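Side-chain contacts in Alpha/beta hydrolase (Legionella pneumophila subsp. pneumophila str. Philadelphia 1, PDB 4EZI), which is of unestablished function but has the alpha/beta-hydrolase fold and may hydrolyse ester bonds, possibly as a triacylglycerol lipase: residues E150-R154 and L155-I159; G202-E205 and T206-V210. All coordinates share one frame; numbering follows the deposited sequence. Where two conformers were deposited one is given.

Contact 1: residues E150-R154 and L155-I159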
loop_
_atom_site.group_PDB
_atom_site.type_symbol
_atom_site.label_atom_id
_atom_site.label_comp_id
_atom_site.label_asym_id
_atom_site.label_seq_id
_atom_site.Cartn_x
_atom_site.Cartn_y
_atom_site.Cartn_z
ATOM N N GLU A 150 3.228 11.478 -17.089
ATOM C CA GLU A 150 3.694 11.451 -18.481
ATOM C C GLU A 150 2.627 10.933 -19.442
ATOM O O GLU A 150 2.438 11.473 -20.545
ATOM C CB GLU A 150 4.966 10.612 -18.642
ATOM C CG GLU A 150 6.189 11.158 -17.914
ATOM C CD GLU A 150 7.374 10.208 -17.917
ATOM O OE1 GLU A 150 7.516 9.420 -18.867
ATOM O OE2 GLU A 150 8.186 10.251 -16.955
ATOM N N LEU A 151 1.936 9.870 -19.039
ATOM C CA LEU A 151 0.829 9.349 -19.862
ATOM C C LEU A 151 -0.238 10.402 -20.079
ATOM O O LEU A 151 -0.680 10.623 -21.225
ATOM C CB LEU A 151 0.252 8.083 -19.225
ATOM C CG LEU A 151 -0.945 7.485 -19.962
ATOM C CD1 LEU A 151 -0.542 6.966 -21.342
ATOM C CD2 LEU A 151 -1.598 6.399 -19.085
ATOM N N ALA A 152 -0.640 11.069 -19.009
ATOM C CA ALA A 152 -1.670 12.098 -19.153
ATOM C C ALA A 152 -1.202 13.198 -20.102
ATOM O O ALA A 152 -1.992 13.653 -20.942
ATOM C CB ALA A 152 -2.059 12.664 -17.773
ATOM N N ASN A 153 0.079 13.576 -20.047
ATOM C CA ASN A 153 0.605 14.608 -20.974
ATOM C C ASN A 153 0.543 14.113 -22.414
ATOM O O ASN A 153 0.149 14.850 -23.319
ATOM C CB ASN A 153 2.018 15.011 -20.590
ATOM C CG ASN A 153 2.582 16.102 -21.493
ATOM O OD1 ASN A 153 1.872 17.028 -21.895
ATOM N ND2 ASN A 153 3.870 15.998 -21.805
ATOM N N ARG A 154 0.949 12.872 -22.631
ATOM C CA ARG A 154 0.925 12.297 -23.978
ATOM C C ARG A 154 -0.485 12.218 -24.551
ATOM O O ARG A 154 -0.669 12.314 -25.766
ATOM C CB ARG A 154 1.569 10.922 -23.978
ATOM C CG ARG A 154 3.080 10.987 -23.818
ATOM C CD ARG A 154 3.630 9.647 -23.466
ATOM N NE ARG A 154 5.094 9.597 -23.372
ATOM C CZ ARG A 154 5.933 9.282 -24.359
ATOM N NH1 ARG A 154 5.489 9.026 -25.586
ATOM N NH2 ARG A 154 7.237 9.240 -24.118
ATOM N N LEU A 155 -1.480 12.042 -23.694
ATOM C CA LEU A 155 -2.871 11.921 -24.109
ATOM C C LEU A 155 -3.649 13.231 -24.057
ATOM O O LEU A 155 -4.845 13.230 -24.312
ATOM C CB LEU A 155 -3.585 10.840 -23.273
ATOM C CG LEU A 155 -3.058 9.427 -23.494
ATOM C CD1 LEU A 155 -3.755 8.453 -22.560
ATOM C CD2 LEU A 155 -3.300 9.022 -24.957
ATOM N N HIS A 156 -2.970 14.329 -23.732
ATOM C CA HIS A 156 -3.582 15.653 -23.596
ATOM C C HIS A 156 -4.720 15.630 -22.588
ATOM O O HIS A 156 -5.767 16.266 -22.791
ATOM C CB HIS A 156 -4.122 16.195 -24.933
ATOM C CG HIS A 156 -3.079 16.479 -25.957
ATOM N ND1 HIS A 156 -3.261 17.438 -26.932
ATOM C CD2 HIS A 156 -1.862 15.937 -26.190
ATOM C CE1 HIS A 156 -2.200 17.469 -27.716
ATOM N NE2 HIS A 156 -1.338 16.569 -27.295
ATOM N N TYR A 157 -4.525 14.919 -21.487
ATOM C CA TYR A 157 -5.545 14.802 -20.446
ATOM C C TYR A 157 -5.181 15.818 -19.401
ATOM O O TYR A 157 -4.206 15.638 -18.727
ATOM C CB TYR A 157 -5.498 13.393 -19.861
ATOM C CG TYR A 157 -6.646 13.056 -18.935
ATOM C CD1 TYR A 157 -7.894 12.763 -19.443
ATOM C CD2 TYR A 157 -6.476 13.077 -17.557
ATOM C CE1 TYR A 157 -8.940 12.433 -18.619
ATOM C CE2 TYR A 157 -7.514 12.759 -16.729
ATOM C CZ TYR A 157 -8.750 12.442 -17.255
ATOM O OH TYR A 157 -9.778 12.136 -16.395
ATOM N N PRO A 158 -5.928 16.921 -19.296
ATOM C CA PRO A 158 -5.420 17.891 -18.343
ATOM C C PRO A 158 -5.780 17.482 -16.930
ATOM O O PRO A 158 -6.838 17.004 -16.677
ATOM C CB PRO A 158 -6.140 19.181 -18.733
ATOM C CG PRO A 158 -7.405 18.702 -19.351
ATOM C CD PRO A 158 -6.925 17.544 -20.186
ATOM N N ILE A 159 -4.859 17.727 -16.051
ATOM C CA ILE A 159 -4.996 17.425 -14.656
ATOM C C ILE A 159 -4.774 18.714 -13.900
ATOM O O ILE A 159 -4.156 19.654 -14.411
ATOM C CB ILE A 159 -3.972 16.342 -14.254
ATOM C CG1 ILE A 159 -2.588 16.706 -14.792
ATOM C CG2 ILE A 159 -4.367 14.959 -14.793
ATOM C CD1 ILE A 159 -1.469 15.980 -14.135
#
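Leu155 packs on Leu151, one turn back in helix 134-154, at the C-terminal end of that helix. Leu155 CD1 rests on the end of the Leu151 side chain, nearest Leu151 CD1 at 3.7 Å. Leu151 CG is anti to its backbone N (chi1 178°), whereas Leu155 CG is anti to its carbonyl carbon (chi1 -66°). With these different torsions the two chains cross obliquely and their CD1 methyls meet. A backbone hydrogen bond also joins the pair, Leu155 N to Leu151 O at 3.0 Å. Leu155 CG also rests on that carbonyl oxygen.

Ala152 is the second anchor. Its carbonyl oxygen takes a nearly straight hydrogen bond from Tyr157 N at 2.9 Å, with an N-H...O angle of 173°, and a weak one from Leu155 N. His156 has positive phi, and its N is hydrogen-bonded to Asn153 O at 3.2 Å. That donor stands above the carbonyl plane. The 6-to-1 bond from Tyr157 to Ala152 and the 5-to-2 bond from His156 to Asn153 make the Schellman motif that closes the C-terminal end of the helix.

Past the turn, Tyr157 and Ile159 come beside the Ala152 methyl. Ala152 CB lies 4.1 Å from Tyr157 CB, and Ile159 CG2 approaches the same methyl more loosely at 4.4 Å. The Tyr157 ring leads away from the helix, and its hydroxyl is hydrogen-bonded to Pro67 O. His156 and Asn153 are on the exposed side of the turn, with His156 CD2 3.7 Å from Asn153 O. The leucine pair faces the sheet: both residues touch Tyr11, Tyr44 and Met66, on three of its strands. Ala152, Tyr157 and Ile159 share Met112 of a fourth, strand 112-116.

Contact 2: residues G202-E205 and T206-V210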
loop_
_atom_site.group_PDB
_atom_site.type_symbol
_atom_site.label_atom_id
_atom_site.label_comp_id
_atom_site.label_asym_id
_atom_site.label_seq_id
_atom_site.Cartn_x
_atom_site.Cartn_y
_atom_site.Cartn_z
ATOM N N GLY A 202 5.581 1.199 13.593
ATOM C CA GLY A 202 6.550 0.882 14.629
ATOM C C GLY A 202 7.056 -0.540 14.566
ATOM O O GLY A 202 6.277 -1.503 14.597
ATOM N N TRP A 203 8.375 -0.688 14.518
ATOM C CA TRP A 203 8.986 -2.009 14.440
ATOM C C TRP A 203 8.642 -2.844 15.674
ATOM O O TRP A 203 8.139 -3.952 15.556
ATOM C CB TRP A 203 10.492 -1.858 14.292
ATOM C CG TRP A 203 11.212 -3.148 14.324
ATOM C CD1 TRP A 203 12.055 -3.588 15.296
ATOM C CD2 TRP A 203 11.104 -4.217 13.372
ATOM N NE1 TRP A 203 12.512 -4.853 14.998
ATOM C CE2 TRP A 203 11.937 -5.260 13.827
ATOM C CE3 TRP A 203 10.393 -4.401 12.175
ATOM C CZ2 TRP A 203 12.071 -6.457 13.134
ATOM C CZ3 TRP A 203 10.535 -5.579 11.483
ATOM C CH2 TRP A 203 11.367 -6.599 11.964
ATOM N N GLU A 204 8.942 -2.310 16.854
ATOM C CA GLU A 204 8.673 -3.072 18.072
ATOM C C GLU A 204 7.170 -3.349 18.248
ATOM O O GLU A 204 6.753 -4.451 18.583
ATOM C CB GLU A 204 9.261 -2.363 19.300
ATOM C CG GLU A 204 9.081 -3.174 20.613
ATOM C CD GLU A 204 9.696 -2.508 21.842
ATOM O OE1 GLU A 204 10.107 -1.318 21.761
ATOM O OE2 GLU A 204 9.764 -3.204 22.891
ATOM N N GLU A 205 6.354 -2.326 18.036
ATOM C CA GLU A 205 4.908 -2.457 18.201
ATOM C C GLU A 205 4.339 -3.528 17.260
ATOM O O GLU A 205 3.526 -4.373 17.657
ATOM C CB GLU A 205 4.196 -1.112 18.000
ATOM C CG GLU A 205 4.496 -0.061 19.094
ATOM C CD GLU A 205 5.917 0.543 19.035
ATOM O OE1 GLU A 205 6.611 0.505 17.979
ATOM O OE2 GLU A 205 6.338 1.106 20.088
ATOM N N THR A 206 4.747 -3.467 16.005
ATOM C CA THR A 206 4.232 -4.394 15.027
ATOM C C THR A 206 4.763 -5.810 15.272
ATOM O O THR A 206 3.997 -6.778 15.218
ATOM C CB THR A 206 4.504 -3.890 13.593
ATOM O OG1 THR A 206 3.892 -2.615 13.421
ATOM C CG2 THR A 206 3.925 -4.843 12.542
HETATM N N MSE A 207 6.058 -5.960 15.538
HETATM C CA MSE A 207 6.590 -7.300 15.777
HETATM C C MSE A 207 5.902 -7.950 16.960
HETATM O O MSE A 207 5.592 -9.141 16.938
HETATM C CB MSE A 207 8.094 -7.316 15.964
HETATM C CG MSE A 207 8.839 -7.135 14.670
HETATM SE SE MSE A 207 8.503 -8.517 13.351
HETATM C CE MSE A 207 7.343 -7.488 12.189
ATOM N N HIS A 208 5.749 -7.222 18.056
ATOM C CA HIS A 208 5.091 -7.818 19.221
ATOM C C HIS A 208 3.690 -8.283 18.863
ATOM O O HIS A 208 3.276 -9.377 19.250
ATOM C CB HIS A 208 5.156 -6.873 20.400
ATOM C CG HIS A 208 6.509 -6.818 21.041
ATOM N ND1 HIS A 208 6.735 -6.129 22.207
ATOM C CD2 HIS A 208 7.692 -7.388 20.704
ATOM C CE1 HIS A 208 8.008 -6.251 22.550
ATOM N NE2 HIS A 208 8.607 -7.018 21.659
ATOM N N PHE A 209 2.928 -7.444 18.157
ATOM C CA PHE A 209 1.547 -7.731 17.871
ATOM C C PHE A 209 1.427 -8.950 16.942
ATOM O O PHE A 209 0.607 -9.827 17.169
ATOM C CB PHE A 209 0.924 -6.478 17.278
ATOM C CG PHE A 209 -0.564 -6.484 17.238
ATOM C CD1 PHE A 209 -1.278 -6.319 18.409
ATOM C CD2 PHE A 209 -1.249 -6.634 16.058
ATOM C CE1 PHE A 209 -2.636 -6.249 18.406
ATOM C CE2 PHE A 209 -2.607 -6.558 16.033
ATOM C CZ PHE A 209 -3.314 -6.360 17.218
ATOM N N VAL A 210 2.236 -8.985 15.891
ATOM C CA VAL A 210 2.091 -10.018 14.882
ATOM C C VAL A 210 2.664 -11.344 15.389
ATOM O O VAL A 210 2.110 -12.403 15.135
ATOM C CB VAL A 210 2.676 -9.544 13.527
ATOM C CG1 VAL A 210 2.495 -10.583 12.463
ATOM C CG2 VAL A 210 2.007 -8.233 13.084
#
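CG of Met207, a selenomethionine, lies over one face of the Trp203 ring, and this is the tightly packed side of the turn. It sits 3.6 Å from the centroid of the six-membered ring, only 8° off the normal, a CH-pi contact. Bends at chi2 and chi3 keep the rest of the chain near the ring. SE stands obliquely at 4.2 Å from the same centroid, a Met-aromatic contact, and CE reaches CZ3.

At the helix start, Gly202 is the N-cap residue. Its carbonyl oxygen accepts from both Thr206 N and Thr206 OG1, each at 2.9 Å. The two donors come from opposite faces of the carbonyl plane.

The other side is looser and more open to solvent. Extended Glu204 puts CG over a face of the His208 ring, 4.0 Å from its centroid. The carboxylate is turned 85° to the ring, with OE2 3.5 Å from CE1. His208 NE2 is hydrogen-bonded to Ile285 O.

Trp203 meets Phe226 of helix 218-233, Ile284 of helix 278-285 and, edge-to-face, Phe299 of helix 292-299. Met207 touches Leu222 and Ile284. The turn thus opens helix 203-212, in the helical region between strands 193-197 and 310-314 of the alpha/beta-hydrolase sheet.

In the fold
Contact 1 comes first along the chain, at the C-terminal end of helix 134-154. It closes the turn that leads through 159-160 into strand 162-168, and it packs on the N-terminal strands 8-17, 41-51 and 57-67 and on strand 112-116. From there the chain runs through helix 170-185 and strand 193-197 before contact 2 starts helix 203-212, the first of the helices between strand 193-197 and strand 310-314. The contacts are in series. They neither nest nor cross, and each is local. The centres of contacts 1 and 2 are about 42 Å apart, on opposite sides of the chain's centre. One marks a helix end, the other a helix start.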